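Long-range contacts in GARP domain-containing protein (Trypanosoma brucei brucei TREU927, PDB 6XZ6), which serves as a trypanosome receptor for the host complement regulator factor H and increases transmission of the parasite to tsetse flies: residues C17-Q22 / T152-N157; Q22-P27 / E110-F115; L10-A15 / G160-D165. All coordinates share one frame; numbering follows the deposited sequence.

Contact 1: C17-Q22 / T152-N157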
ATOM      1  N   CYS A  17      -8.330  -7.980 -12.410  1.00 25.66           N
ATOM      2  CA  CYS A  17      -6.927  -8.336 -12.624  1.00 28.32           C
ATOM      3  C   CYS A  17      -5.984  -7.136 -12.320  1.00 28.94           C
ATOM      4  O   CYS A  17      -4.991  -7.310 -11.622  1.00 29.28           O
ATOM      5  CB  CYS A  17      -6.764  -8.858 -14.056  1.00 31.82           C
ATOM      6  SG  CYS A  17      -5.198  -9.689 -14.412  1.00 39.48           S
ATOM      7  N   GLU A  18      -6.333  -5.926 -12.787  1.00 22.54           N
ATOM      8  CA  GLU A  18      -5.593  -4.683 -12.564  1.00 21.32           C
ATOM      9  C   GLU A  18      -5.580  -4.351 -11.083  1.00 24.15           C
ATOM     10  O   GLU A  18      -4.520  -4.094 -10.542  1.00 24.22           O
ATOM     11  CB  GLU A  18      -6.216  -3.540 -13.404  1.00 22.91           C
ATOM     12  CG  GLU A  18      -5.450  -2.226 -13.435  1.00 37.33           C
ATOM     13  CD  GLU A  18      -6.039  -1.058 -14.218  1.00 73.08           C
ATOM     14  OE1 GLU A  18      -7.237  -1.097 -14.598  1.00 50.01           O
ATOM     15  OE2 GLU A  18      -5.283  -0.082 -14.436  1.00 83.84           O
ATOM     16  N   VAL A  19      -6.748  -4.390 -10.415  1.00 20.33           N
ATOM     17  CA  VAL A  19      -6.892  -4.132  -8.982  1.00 18.05           C
ATOM     18  C   VAL A  19      -6.145  -5.164  -8.139  1.00 21.42           C
ATOM     19  O   VAL A  19      -5.452  -4.772  -7.200  1.00 23.73           O
ATOM     20  CB  VAL A  19      -8.368  -3.989  -8.537  1.00 21.42           C
ATOM     21  CG1 VAL A  19      -8.468  -4.013  -7.041  1.00 21.35           C
ATOM     22  CG2 VAL A  19      -9.007  -2.718  -9.071  1.00 21.13           C
ATOM     23  N   ALA A  20      -6.291  -6.471  -8.443  1.00 16.64           N
ATOM     24  CA  ALA A  20      -5.631  -7.563  -7.691  1.00 17.16           C
ATOM     25  C   ALA A  20      -4.109  -7.447  -7.682  1.00 23.78           C
ATOM     26  O   ALA A  20      -3.483  -7.687  -6.645  1.00 24.03           O
ATOM     27  CB  ALA A  20      -6.037  -8.911  -8.254  1.00 18.24           C
ATOM     28  N   LYS A  21      -3.524  -7.083  -8.846  1.00 22.34           N
ATOM     29  CA  LYS A  21      -2.090  -6.887  -9.084  1.00 23.26           C
ATOM     30  C   LYS A  21      -1.531  -5.738  -8.235  1.00 28.97           C
ATOM     31  O   LYS A  21      -0.418  -5.846  -7.729  1.00 31.68           O
ATOM     32  CB  LYS A  21      -1.838  -6.626 -10.564  1.00 25.39           C
ATOM     33  CG  LYS A  21      -1.811  -7.872 -11.441  1.00 26.44           C
ATOM     34  CD  LYS A  21      -1.665  -7.487 -12.924  1.00 27.08           C
ATOM     35  CE  LYS A  21      -0.292  -6.991 -13.294  1.00 42.85           C
ATOM     36  NZ  LYS A  21      -0.091  -6.896 -14.765  1.00 58.42           N
ATOM     37  N   GLN A  22      -2.309  -4.663  -8.054  1.00 24.29           N
ATOM     38  CA  GLN A  22      -1.949  -3.500  -7.218  1.00 22.40           C
ATOM     39  C   GLN A  22      -1.987  -3.855  -5.735  1.00 25.26           C
ATOM     40  O   GLN A  22      -1.127  -3.405  -4.978  1.00 27.42           O
ATOM     41  CB  GLN A  22      -2.924  -2.350  -7.455  1.00 21.52           C
ATOM     42  CG  GLN A  22      -2.797  -1.743  -8.831  1.00  9.78           C
ATOM     43  CD  GLN A  22      -3.816  -0.667  -9.058  1.00 20.51           C
ATOM     44  OE1 GLN A  22      -4.837  -0.539  -8.354  1.00 14.09           O
ATOM     45  NE2 GLN A  22      -3.550   0.135 -10.049  1.00 15.00           N
ATOM     46  N   THR A 152      -6.499   4.921  -7.842  1.00 20.75           N
ATOM     47  CA  THR A 152      -7.833   5.519  -8.051  1.00 19.55           C
ATOM     48  C   THR A 152      -8.378   5.245  -9.448  1.00 24.88           C
ATOM     49  O   THR A 152      -9.587   5.054  -9.604  1.00 25.38           O
ATOM     50  CB  THR A 152      -7.871   7.031  -7.721  1.00 22.65           C
ATOM     51  OG1 THR A 152      -6.944   7.739  -8.550  1.00 31.16           O
ATOM     52  CG2 THR A 152      -7.571   7.335  -6.286  1.00 12.33           C
ATOM     53  N   ARG A 153      -7.504   5.255 -10.472  1.00 21.74           N
ATOM     54  CA  ARG A 153      -7.896   4.995 -11.866  1.00 22.01           C
ATOM     55  C   ARG A 153      -8.509   3.598 -11.995  1.00 27.87           C
ATOM     56  O   ARG A 153      -9.617   3.451 -12.524  1.00 30.95           O
ATOM     57  CB  ARG A 153      -6.696   5.146 -12.788  1.00 21.28           C
ATOM     58  CG  ARG A 153      -7.052   5.432 -14.235  1.00 40.29           C
ATOM     59  CD  ARG A 153      -5.917   5.147 -15.198  1.00 51.43           C
ATOM     60  NE  ARG A 153      -5.318   3.848 -14.912  1.00 59.65           N
ATOM     61  CZ  ARG A 153      -4.046   3.675 -14.595  1.00 68.38           C
ATOM     62  NH1 ARG A 153      -3.211   4.708 -14.586  1.00 51.33           N
ATOM     63  NH2 ARG A 153      -3.591   2.466 -14.293  1.00 58.30           N
ATOM     64  N   ALA A 154      -7.830   2.592 -11.438  1.00 21.86           N
ATOM     65  CA  ALA A 154      -8.280   1.218 -11.443  1.00 20.56           C
ATOM     66  C   ALA A 154      -9.569   1.045 -10.596  1.00 24.26           C
ATOM     67  O   ALA A 154     -10.420   0.208 -10.940  1.00 24.31           O
ATOM     68  CB  ALA A 154      -7.166   0.319 -10.937  1.00 20.72           C
ATOM     69  N   ALA A 155      -9.731   1.857  -9.517  1.00 19.36           N
ATOM     70  CA  ALA A 155     -10.924   1.835  -8.643  1.00 17.82           C
ATOM     71  C   ALA A 155     -12.137   2.448  -9.358  1.00 21.97           C
ATOM     72  O   ALA A 155     -13.229   1.908  -9.284  1.00 23.30           O
ATOM     73  CB  ALA A 155     -10.648   2.554  -7.333  1.00 17.81           C
ATOM     74  N   HIS A 156     -11.933   3.532 -10.096  1.00 18.12           N
ATOM     75  CA  HIS A 156     -12.970   4.180 -10.897  1.00 18.13           C
ATOM     76  C   HIS A 156     -13.344   3.295 -12.075  1.00 24.97           C
ATOM     77  O   HIS A 156     -14.500   3.270 -12.458  1.00 26.90           O
ATOM     78  CB  HIS A 156     -12.489   5.548 -11.421  1.00 19.01           C
ATOM     79  CG  HIS A 156     -12.621   6.651 -10.425  1.00 22.19           C
ATOM     80  ND1 HIS A 156     -11.518   7.324  -9.954  1.00 23.79           N
ATOM     81  CD2 HIS A 156     -13.731   7.185  -9.861  1.00 23.29           C
ATOM     82  CE1 HIS A 156     -11.981   8.217  -9.091  1.00 22.66           C
ATOM     83  NE2 HIS A 156     -13.309   8.180  -9.019  1.00 23.11           N
ATOM     84  N   ASN A 157     -12.364   2.586 -12.675  1.00 20.98           N
ATOM     85  CA  ASN A 157     -12.611   1.683 -13.780  1.00 20.23           C
ATOM     86  C   ASN A 157     -13.475   0.536 -13.318  1.00 23.26           C
ATOM     87  O   ASN A 157     -14.455   0.238 -13.986  1.00 27.17           O
ATOM     88  CB  ASN A 157     -11.313   1.204 -14.430  1.00 20.80           C
ATOM     89  CG  ASN A 157     -11.570   0.394 -15.662  1.00 56.66           C
ATOM     90  OD1 ASN A 157     -12.163   0.874 -16.652  1.00 47.26           O
ATOM     91  ND2 ASN A 157     -11.156  -0.868 -15.630  1.00 54.71           N
TER
HETATM   92  O   HOH W   1      -7.528   1.922 -15.709  1.00 39.91           O

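Contact 2: Q22-P27 / E110-F115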
ATOM      1  N   GLN A  22      -2.309  -4.663  -8.054  1.00 24.29           N
ATOM      2  CA  GLN A  22      -1.949  -3.500  -7.218  1.00 22.40           C
ATOM      3  C   GLN A  22      -1.987  -3.855  -5.735  1.00 25.26           C
ATOM      4  O   GLN A  22      -1.127  -3.405  -4.978  1.00 27.42           O
ATOM      5  CB  GLN A  22      -2.924  -2.350  -7.455  1.00 21.52           C
ATOM      6  CG  GLN A  22      -2.797  -1.743  -8.831  1.00  9.78           C
ATOM      7  CD  GLN A  22      -3.816  -0.667  -9.058  1.00 20.51           C
ATOM      8  OE1 GLN A  22      -4.837  -0.539  -8.354  1.00 14.09           O
ATOM      9  NE2 GLN A  22      -3.550   0.135 -10.049  1.00 15.00           N
ATOM     10  N   LEU A  23      -2.995  -4.640  -5.315  1.00 18.30           N
ATOM     11  CA  LEU A  23      -3.162  -5.074  -3.922  1.00 16.25           C
ATOM     12  C   LEU A  23      -2.074  -6.051  -3.470  1.00 20.00           C
ATOM     13  O   LEU A  23      -1.700  -6.043  -2.312  1.00 20.17           O
ATOM     14  CB  LEU A  23      -4.594  -5.623  -3.662  1.00 15.56           C
ATOM     15  CG  LEU A  23      -5.768  -4.610  -3.918  1.00 17.68           C
ATOM     16  CD1 LEU A  23      -7.072  -5.268  -3.813  1.00 17.44           C
ATOM     17  CD2 LEU A  23      -5.740  -3.460  -2.953  1.00 17.00           C
ATOM     18  N   ARG A  24      -1.507  -6.834  -4.373  1.00 17.99           N
ATOM     19  CA  ARG A  24      -0.409  -7.742  -4.032  1.00 17.82           C
ATOM     20  C   ARG A  24       0.927  -6.992  -3.942  1.00 24.28           C
ATOM     21  O   ARG A  24       1.794  -7.405  -3.179  1.00 27.21           O
ATOM     22  CB  ARG A  24      -0.337  -8.884  -5.041  1.00 15.58           C
ATOM     23  CG  ARG A  24      -1.600  -9.715  -5.048  1.00 14.40           C
ATOM     24  CD  ARG A  24      -1.653 -10.550  -6.287  1.00 21.65           C
ATOM     25  NE  ARG A  24      -2.877 -11.348  -6.382  1.00 16.11           N
ATOM     26  CZ  ARG A  24      -3.334 -11.888  -7.506  1.00 22.77           C
ATOM     27  NH1 ARG A  24      -2.695 -11.697  -8.657  1.00 12.72           N
ATOM     28  NH2 ARG A  24      -4.447 -12.594  -7.498  1.00 12.41           N
ATOM     29  N   LYS A  25       1.081  -5.880  -4.698  1.00 20.40           N
ATOM     30  CA  LYS A  25       2.260  -5.013  -4.702  1.00 20.44           C
ATOM     31  C   LYS A  25       2.330  -4.121  -3.491  1.00 26.34           C
ATOM     32  O   LYS A  25       3.428  -3.954  -2.977  1.00 29.41           O
ATOM     33  CB  LYS A  25       2.369  -4.180  -6.000  1.00 21.76           C
ATOM     34  CG  LYS A  25       3.646  -3.338  -6.175  1.00 23.32           C
ATOM     35  CD  LYS A  25       4.929  -4.179  -6.096  1.00 28.80           C
ATOM     36  CE  LYS A  25       6.148  -3.451  -6.563  1.00 23.79           C
ATOM     37  NZ  LYS A  25       7.382  -4.075  -6.018  1.00 45.02           N
ATOM     38  N   LEU A  26       1.198  -3.538  -3.032  1.00 21.95           N
ATOM     39  CA  LEU A  26       1.165  -2.648  -1.849  1.00 21.14           C
ATOM     40  C   LEU A  26       1.957  -3.155  -0.618  1.00 26.23           C
ATOM     41  O   LEU A  26       2.702  -2.340  -0.085  1.00 29.85           O
ATOM     42  CB  LEU A  26      -0.255  -2.250  -1.397  1.00 19.43           C
ATOM     43  CG  LEU A  26      -0.950  -1.107  -2.131  1.00 22.43           C
ATOM     44  CD1 LEU A  26      -2.310  -0.808  -1.493  1.00 21.17           C
ATOM     45  CD2 LEU A  26      -0.106   0.145  -2.151  1.00 22.91           C
ATOM     46  N   PRO A  27       1.843  -4.416  -0.116  1.00 18.83           N
ATOM     47  CA  PRO A  27       2.610  -4.793   1.089  1.00 18.72           C
ATOM     48  C   PRO A  27       4.129  -4.867   0.876  1.00 27.03           C
ATOM     49  O   PRO A  27       4.913  -4.717   1.831  1.00 29.25           O
ATOM     50  CB  PRO A  27       2.054  -6.172   1.449  1.00 19.89           C
ATOM     51  CG  PRO A  27       0.888  -6.372   0.659  1.00 23.09           C
ATOM     52  CD  PRO A  27       1.003  -5.538  -0.560  1.00 19.66           C
ATOM     53  N   GLU A 110      -8.081  -6.285   3.588  1.00 24.51           N
ATOM     54  CA  GLU A 110      -9.536  -6.224   3.420  1.00 24.56           C
ATOM     55  C   GLU A 110     -10.011  -6.721   2.065  1.00 27.05           C
ATOM     56  O   GLU A 110     -11.102  -7.306   1.991  1.00 27.84           O
ATOM     57  CB  GLU A 110     -10.021  -4.775   3.605  1.00 25.11           C
ATOM     58  CG  GLU A 110     -11.470  -4.647   4.052  1.00 42.86           C
ATOM     59  CD  GLU A 110     -12.061  -3.250   3.971  1.00 69.47           C
ATOM     60  OE1 GLU A 110     -11.289  -2.264   3.897  1.00 50.96           O
ATOM     61  OE2 GLU A 110     -13.309  -3.137   3.948  1.00 67.61           O
ATOM     62  N   TYR A 111      -9.220  -6.461   0.992  1.00 20.73           N
ATOM     63  CA  TYR A 111      -9.632  -6.765  -0.380  1.00 18.49           C
ATOM     64  C   TYR A 111      -8.840  -7.798  -1.173  1.00 20.08           C
ATOM     65  O   TYR A 111      -9.407  -8.312  -2.131  1.00 19.48           O
ATOM     66  CB  TYR A 111      -9.666  -5.463  -1.198  1.00 17.13           C
ATOM     67  CG  TYR A 111     -10.734  -4.501  -0.738  1.00 17.42           C
ATOM     68  CD1 TYR A 111     -12.068  -4.692  -1.087  1.00 19.88           C
ATOM     69  CD2 TYR A 111     -10.419  -3.411   0.061  1.00 17.69           C
ATOM     70  CE1 TYR A 111     -13.062  -3.812  -0.666  1.00 18.90           C
ATOM     71  CE2 TYR A 111     -11.410  -2.550   0.528  1.00 18.69           C
ATOM     72  CZ  TYR A 111     -12.732  -2.757   0.159  1.00 24.50           C
ATOM     73  OH  TYR A 111     -13.724  -1.906   0.567  1.00 28.73           O
ATOM     74  N   GLU A 112      -7.561  -8.074  -0.855  1.00 16.30           N
ATOM     75  CA  GLU A 112      -6.776  -8.968  -1.723  1.00 17.05           C
ATOM     76  C   GLU A 112      -7.404 -10.359  -1.933  1.00 23.12           C
ATOM     77  O   GLU A 112      -7.458 -10.805  -3.080  1.00 24.09           O
ATOM     78  CB  GLU A 112      -5.311  -9.084  -1.288  1.00 18.61           C
ATOM     79  CG  GLU A 112      -4.378  -9.620  -2.371  1.00 23.37           C
ATOM     80  CD  GLU A 112      -4.321 -11.123  -2.552  1.00 48.34           C
ATOM     81  OE1 GLU A 112      -3.954 -11.573  -3.660  1.00 62.61           O
ATOM     82  OE2 GLU A 112      -4.647 -11.855  -1.590  1.00 43.48           O
ATOM     83  N   SER A 113      -7.872 -11.026  -0.867  1.00 19.52           N
ATOM     84  CA  SER A 113      -8.467 -12.366  -0.948  1.00 22.02           C
ATOM     85  C   SER A 113      -9.795 -12.394  -1.734  1.00 28.92           C
ATOM     86  O   SER A 113     -10.164 -13.427  -2.330  1.00 30.77           O
ATOM     87  CB  SER A 113      -8.686 -12.924   0.451  1.00 27.33           C
ATOM     88  OG  SER A 113      -9.384 -11.956   1.219  1.00 45.91           O
ATOM     89  N   VAL A 114     -10.514 -11.259  -1.710  1.00 23.33           N
ATOM     90  CA  VAL A 114     -11.781 -11.099  -2.407  1.00 22.09           C
ATOM     91  C   VAL A 114     -11.505 -11.052  -3.920  1.00 25.01           C
ATOM     92  O   VAL A 114     -12.039 -11.887  -4.644  1.00 27.41           O
ATOM     93  CB  VAL A 114     -12.620  -9.887  -1.867  1.00 23.49           C
ATOM     94  CG1 VAL A 114     -13.867  -9.626  -2.726  1.00 21.78           C
ATOM     95  CG2 VAL A 114     -13.007 -10.104  -0.401  1.00 23.57           C
ATOM     96  N   PHE A 115     -10.646 -10.124  -4.383  1.00 17.75           N
ATOM     97  CA  PHE A 115     -10.293  -9.989  -5.796  1.00 16.36           C
ATOM     98  C   PHE A 115      -9.622 -11.235  -6.349  1.00 23.70           C
ATOM     99  O   PHE A 115      -9.851 -11.562  -7.508  1.00 26.34           O
ATOM    100  CB  PHE A 115      -9.426  -8.765  -6.022  1.00 16.32           C
ATOM    101  CG  PHE A 115     -10.223  -7.498  -5.942  1.00 16.31           C
ATOM    102  CD1 PHE A 115     -10.841  -6.976  -7.073  1.00 18.28           C
ATOM    103  CD2 PHE A 115     -10.348  -6.812  -4.739  1.00 17.54           C
ATOM    104  CE1 PHE A 115     -11.573  -5.793  -6.999  1.00 18.42           C
ATOM    105  CE2 PHE A 115     -11.093  -5.636  -4.662  1.00 19.96           C
ATOM    106  CZ  PHE A 115     -11.701  -5.133  -5.791  1.00 17.82           C
TER

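Contact 3: L10-A15 / G160-D165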
ATOM      1  N   LEU A  10     -15.121  -9.648 -20.278  1.00 20.55           N
ATOM      2  CA  LEU A  10     -13.660  -9.538 -20.511  1.00 20.91           C
ATOM      3  C   LEU A  10     -13.149  -8.204 -19.957  1.00 28.11           C
ATOM      4  O   LEU A  10     -12.092  -8.174 -19.329  1.00 30.40           O
ATOM      5  CB  LEU A  10     -13.301  -9.719 -21.997  1.00 20.80           C
ATOM      6  CG  LEU A  10     -11.825  -9.712 -22.407  1.00 24.96           C
ATOM      7  CD1 LEU A  10     -10.929 -10.640 -21.486  1.00 23.40           C
ATOM      8  CD2 LEU A  10     -11.696 -10.109 -23.810  1.00 26.98           C
ATOM      9  N   GLU A  11     -13.930  -7.116 -20.139  1.00 24.42           N
ATOM     10  CA  GLU A  11     -13.625  -5.783 -19.599  1.00 23.40           C
ATOM     11  C   GLU A  11     -13.623  -5.835 -18.084  1.00 23.16           C
ATOM     12  O   GLU A  11     -12.701  -5.297 -17.471  1.00 22.24           O
ATOM     13  CB  GLU A  11     -14.589  -4.691 -20.136  1.00 25.26           C
ATOM     14  CG  GLU A  11     -14.129  -4.048 -21.441  1.00 43.78           C
ATOM     15  CD  GLU A  11     -12.623  -3.893 -21.664  1.00 82.83           C
ATOM     16  OE1 GLU A  11     -12.075  -4.602 -22.544  1.00 81.48           O
ATOM     17  OE2 GLU A  11     -11.989  -3.077 -20.950  1.00 77.52           O
ATOM     18  N   GLN A  12     -14.614  -6.551 -17.494  1.00 17.60           N
ATOM     19  CA  GLN A  12     -14.757  -6.765 -16.038  1.00 16.12           C
ATOM     20  C   GLN A  12     -13.627  -7.603 -15.459  1.00 20.49           C
ATOM     21  O   GLN A  12     -13.189  -7.310 -14.359  1.00 21.32           O
ATOM     22  CB  GLN A  12     -16.093  -7.447 -15.690  1.00 16.22           C
ATOM     23  CG  GLN A  12     -17.334  -6.578 -15.855  1.00 14.44           C
ATOM     24  CD  GLN A  12     -18.602  -7.391 -15.846  1.00 22.60           C
ATOM     25  OE1 GLN A  12     -18.655  -8.573 -15.451  1.00 18.63           O
ATOM     26  NE2 GLN A  12     -19.651  -6.761 -16.289  1.00 15.57           N
ATOM     27  N   THR A  13     -13.213  -8.683 -16.150  1.00 18.16           N
ATOM     28  CA  THR A  13     -12.164  -9.598 -15.666  1.00 19.30           C
ATOM     29  C   THR A  13     -10.805  -8.872 -15.646  1.00 24.35           C
ATOM     30  O   THR A  13     -10.051  -9.047 -14.703  1.00 23.37           O
ATOM     31  CB  THR A  13     -12.187 -10.932 -16.447  1.00 28.76           C
ATOM     32  OG1 THR A  13     -13.491 -11.482 -16.336  1.00 29.38           O
ATOM     33  CG2 THR A  13     -11.189 -11.957 -15.906  1.00 29.51           C
ATOM     34  N   LYS A  14     -10.543  -8.012 -16.664  1.00 21.06           N
ATOM     35  CA  LYS A  14      -9.358  -7.180 -16.798  1.00 20.48           C
ATOM     36  C   LYS A  14      -9.275  -6.188 -15.630  1.00 24.63           C
ATOM     37  O   LYS A  14      -8.203  -6.019 -15.075  1.00 24.40           O
ATOM     38  CB  LYS A  14      -9.405  -6.421 -18.134  1.00 23.23           C
ATOM     39  CG  LYS A  14      -8.827  -7.171 -19.337  1.00 15.98           C
ATOM     40  CD  LYS A  14      -9.135  -6.439 -20.606  1.00 19.37           C
ATOM     41  CE  LYS A  14      -8.338  -6.911 -21.794  1.00 46.96           C
ATOM     42  NZ  LYS A  14      -8.660  -6.124 -23.030  1.00 59.64           N
ATOM     43  N   ALA A  15     -10.408  -5.555 -15.240  1.00 22.04           N
ATOM     44  CA  ALA A  15     -10.505  -4.598 -14.125  1.00 20.44           C
ATOM     45  C   ALA A  15     -10.202  -5.249 -12.788  1.00 23.44           C
ATOM     46  O   ALA A  15      -9.506  -4.645 -11.988  1.00 23.95           O
ATOM     47  CB  ALA A  15     -11.869  -3.970 -14.096  1.00 21.40           C
ATOM     48  N   GLY A 160     -17.124   1.653 -12.634  1.00 18.27           N
ATOM     49  CA  GLY A 160     -17.833   1.963 -13.880  1.00 18.81           C
ATOM     50  C   GLY A 160     -18.330   0.726 -14.594  1.00 22.29           C
ATOM     51  O   GLY A 160     -19.310   0.781 -15.331  1.00 22.85           O
ATOM     52  N   LEU A 161     -17.674  -0.410 -14.339  1.00 19.13           N
ATOM     53  CA  LEU A 161     -17.987  -1.728 -14.895  1.00 17.68           C
ATOM     54  C   LEU A 161     -18.914  -2.570 -14.028  1.00 20.57           C
ATOM     55  O   LEU A 161     -19.638  -3.401 -14.572  1.00 21.81           O
ATOM     56  CB  LEU A 161     -16.667  -2.496 -15.156  1.00 15.94           C
ATOM     57  CG  LEU A 161     -15.754  -1.887 -16.222  1.00 18.22           C
ATOM     58  CD1 LEU A 161     -14.416  -2.520 -16.174  1.00 18.40           C
ATOM     59  CD2 LEU A 161     -16.327  -2.018 -17.618  1.00 12.20           C
ATOM     60  N   TYR A 162     -18.866  -2.383 -12.695  1.00 16.29           N
ATOM     61  CA  TYR A 162     -19.639  -3.121 -11.678  1.00 15.84           C
ATOM     62  C   TYR A 162     -20.617  -2.206 -10.951  1.00 22.58           C
ATOM     63  O   TYR A 162     -20.200  -1.312 -10.217  1.00 24.12           O
ATOM     64  CB  TYR A 162     -18.665  -3.756 -10.655  1.00 15.64           C
ATOM     65  CG  TYR A 162     -17.971  -5.009 -11.152  1.00 17.49           C
ATOM     66  CD1 TYR A 162     -16.805  -4.934 -11.918  1.00 20.26           C
ATOM     67  CD2 TYR A 162     -18.443  -6.269 -10.814  1.00 17.33           C
ATOM     68  CE1 TYR A 162     -16.146  -6.090 -12.347  1.00 20.62           C
ATOM     69  CE2 TYR A 162     -17.855  -7.422 -11.319  1.00 16.88           C
ATOM     70  CZ  TYR A 162     -16.689  -7.334 -12.054  1.00 24.54           C
ATOM     71  OH  TYR A 162     -16.078  -8.490 -12.468  1.00 24.57           O
ATOM     72  N   MET A 163     -21.916  -2.436 -11.116  1.00 20.51           N
ATOM     73  CA  MET A 163     -22.976  -1.664 -10.427  1.00 22.13           C
ATOM     74  C   MET A 163     -23.176  -2.054  -8.968  1.00 23.92           C
ATOM     75  O   MET A 163     -23.819  -1.315  -8.226  1.00 23.43           O
ATOM     76  CB  MET A 163     -24.306  -1.722 -11.186  1.00 26.59           C
ATOM     77  CG  MET A 163     -24.232  -1.020 -12.568  1.00 33.02           C
ATOM     78  SD  MET A 163     -23.383   0.607 -12.702  1.00 38.64           S
ATOM     79  CE  MET A 163     -24.462   1.640 -11.736  1.00 36.57           C
ATOM     80  N   GLN A 164     -22.591  -3.197  -8.555  1.00 19.41           N
ATOM     81  CA  GLN A 164     -22.648  -3.726  -7.202  1.00 19.23           C
ATOM     82  C   GLN A 164     -22.051  -2.743  -6.232  1.00 24.34           C
ATOM     83  O   GLN A 164     -21.069  -2.076  -6.570  1.00 22.42           O
ATOM     84  CB  GLN A 164     -21.899  -5.051  -7.111  1.00 19.15           C
ATOM     85  CG  GLN A 164     -22.664  -6.213  -7.683  1.00  8.53           C
ATOM     86  CD  GLN A 164     -21.812  -7.428  -7.627  1.00 20.62           C
ATOM     87  OE1 GLN A 164     -21.873  -8.174  -6.645  1.00 18.65           O
ATOM     88  NE2 GLN A 164     -20.990  -7.644  -8.671  1.00  9.90           N
ATOM     89  N   ASP A 165     -22.660  -2.647  -5.026  1.00 22.87           N
ATOM     90  CA  ASP A 165     -22.237  -1.750  -3.957  1.00 22.01           C
ATOM     91  C   ASP A 165     -20.772  -1.965  -3.583  1.00 25.81           C
ATOM     92  O   ASP A 165     -20.084  -1.007  -3.259  1.00 26.03           O
ATOM     93  CB  ASP A 165     -23.146  -1.927  -2.729  1.00 24.97           C
ATOM     94  CG  ASP A 165     -24.390  -1.039  -2.688  1.00 37.21           C
ATOM     95  OD1 ASP A 165     -24.510  -0.136  -3.564  1.00 37.11           O
ATOM     96  OD2 ASP A 165     -25.244  -1.233  -1.756  1.00 39.87           O
TER
HETATM   97  O   HOH W   2     -16.999 -10.387 -14.074  1.00 16.99           O
HETATM   98  O   HOH W   3     -20.133  -4.077 -17.494  1.00 24.13           O

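Contact 1: C17-Q22 / T152-N157
E18, V19 and Q22 of helix 4-61 pack against A154 of helix 148-161 in the elongated helical fold of this GARP-family protein. The two helical segments run roughly antiparallel, at 145°, with their axes 9.5 Å apart. V19 and A154 are the nearest pair, with CA atoms 6.1 Å apart. The CB of A154 points at the first helix and is met from several sides. Q22 brings its flat amide end there, with Q22 OE1 3.6 Å from A154 CB. The carboxylate carbon of E18 comes next, with E18 CD 3.7 Å from A154 CB. V19 adds a methyl, with V19 CG2 4.0 Å from A154 CB. The amide of Q22 is anchored by a hydrogen bond from NE2 to the backbone O of A150, one turn before A154. E18 holds CG anti to its backbone N (chi1 -172°) and runs on extended, which carries the carboxylate past A154 to R153. The two side chains cross at about a right angle, but their charged planes are nearly coplanar. R153 NH2 donates to E18 OE2 at 3.1 Å, and the bond is close to straight at 172°. The oxygen lies at the edge of the guanidinium, in its plane. A water closes a second link: it donates to E18 OE1 at 3.2 Å and accepts from R153 NE at 3.0 Å. C17, on the same segment, forms a disulfide with C138. The carboxylate thus meets the guanidinium once directly and once through water, and this charge pair lies beside the contacts on A154 CB.

Contact 2: Q22-P27 / E110-F115
The segments 22-27 and 110-115 run roughly antiparallel at 142°, with axes 9.4 Å apart, and L23 faces E112 at 5.7 Å between CA atoms. Both helices are kinked here; P27 has no backbone N-H to give to the preceding turn. L23 carries the apolar half of the contact through one methyl. L23 CD1 lies 3.7 Å from Y111 CB. The same L23 CD1 lies 3.7 Å from F115 CD2, approaching that ring obliquely. The methyl therefore rests against two residues one helical turn apart. Y170 of helix 165-208 touches L23 as well and meets the rings of both Y111 and F115 edge to face, while Y111 OH is hydrogen-bonded to E169. The polar half is a salt bridge. R24 is extended from CG to NE, and E112 bends at chi2 (-82°), which turns its CD out of the line of the chain. R24 NE donates to E112 OE1 at 2.9 Å, with an angle of 163° at the hydrogen. The acceptor lies in the guanidinium plane, but the carboxylate is turned well out of it. R24 CG also comes near, 3.3 Å from E112 OE1. S116 OG bonds to both E112 OE1 and R24 NH2, and R24 NH1 reaches the backbone oxygens of C138 and A141. These several bonds probably fix the rotation of the guanidinium. A leucine set among aromatics, flanked by an ion pair, here joins two long consecutive helices, 4-61 and 67-125, as an antiparallel helical hairpin.

Contact 3: L10-A15 / G160-D165
Q12 NE2 is gripped by two acceptors: a water that ties it to L161, and the backbone O of E18 of the bound factor H chain. Q12 NE2 donates to this water at 3.0 Å. The water in turn donates to L161 O at 3.0 Å. The other end of the amide has a similar link. A second water donates to Q12 OE1 at 2.8 Å and is hydrogen-bonded to Y162 OH at 2.7 Å. No direct hydrogen bond joins the two segments, so the polar contact passes through water. Q12 sets CG beside its backbone N (chi1 -71°), which brings CG against the Y162 ring; the two side chains cross obliquely. Q12 CB is 3.4 Å from Y162 OH. Q12 CG lies 3.7 Å from the ring atom Y162 CE1. The amide plane is turned 49° from the ring, so the two are not stacked. L161 supplies the apolar part of the contact. L161 CD1 touches A15 CB at 3.6 Å. The same methyl of L161, CD1, lies 3.5 Å from the backbone E11 O, while CD2 faces the CB of E11. Y162 is the first residue to leave helical backbone angles after helix 148-161. The loop it opens continues to factor H: M163 N and Q164 NE2 both bond to the carboxylate of E18 of factor H. The contact is thus the end of one helix, with its exit loop, packed on helix 4-61 at the ligand-binding site, where Q12 touches both the end of helix 148-161 and factor H.

How the contacts relate
All three contacts use helix 4-61 and follow one another along it, contact 3 first, then contact 1, then contact 2. Contacts 1 and 3 join it to helix 148-161, and contact 2 joins it to helix 67-125. The centres of contacts 1 and 3 are about 10 Å apart, as are those of contacts 1 and 2. The centres of contacts 2 and 3 are about 17 Å apart. Contacts 1 and 2 share Q22 and meet where V19 packs on F115. N157 packs on A15 between contacts 1 and 3. Factor H touches segments of contacts 2 and 3, so this end of the helical bundle is also part of the receptor's ligand-binding surface.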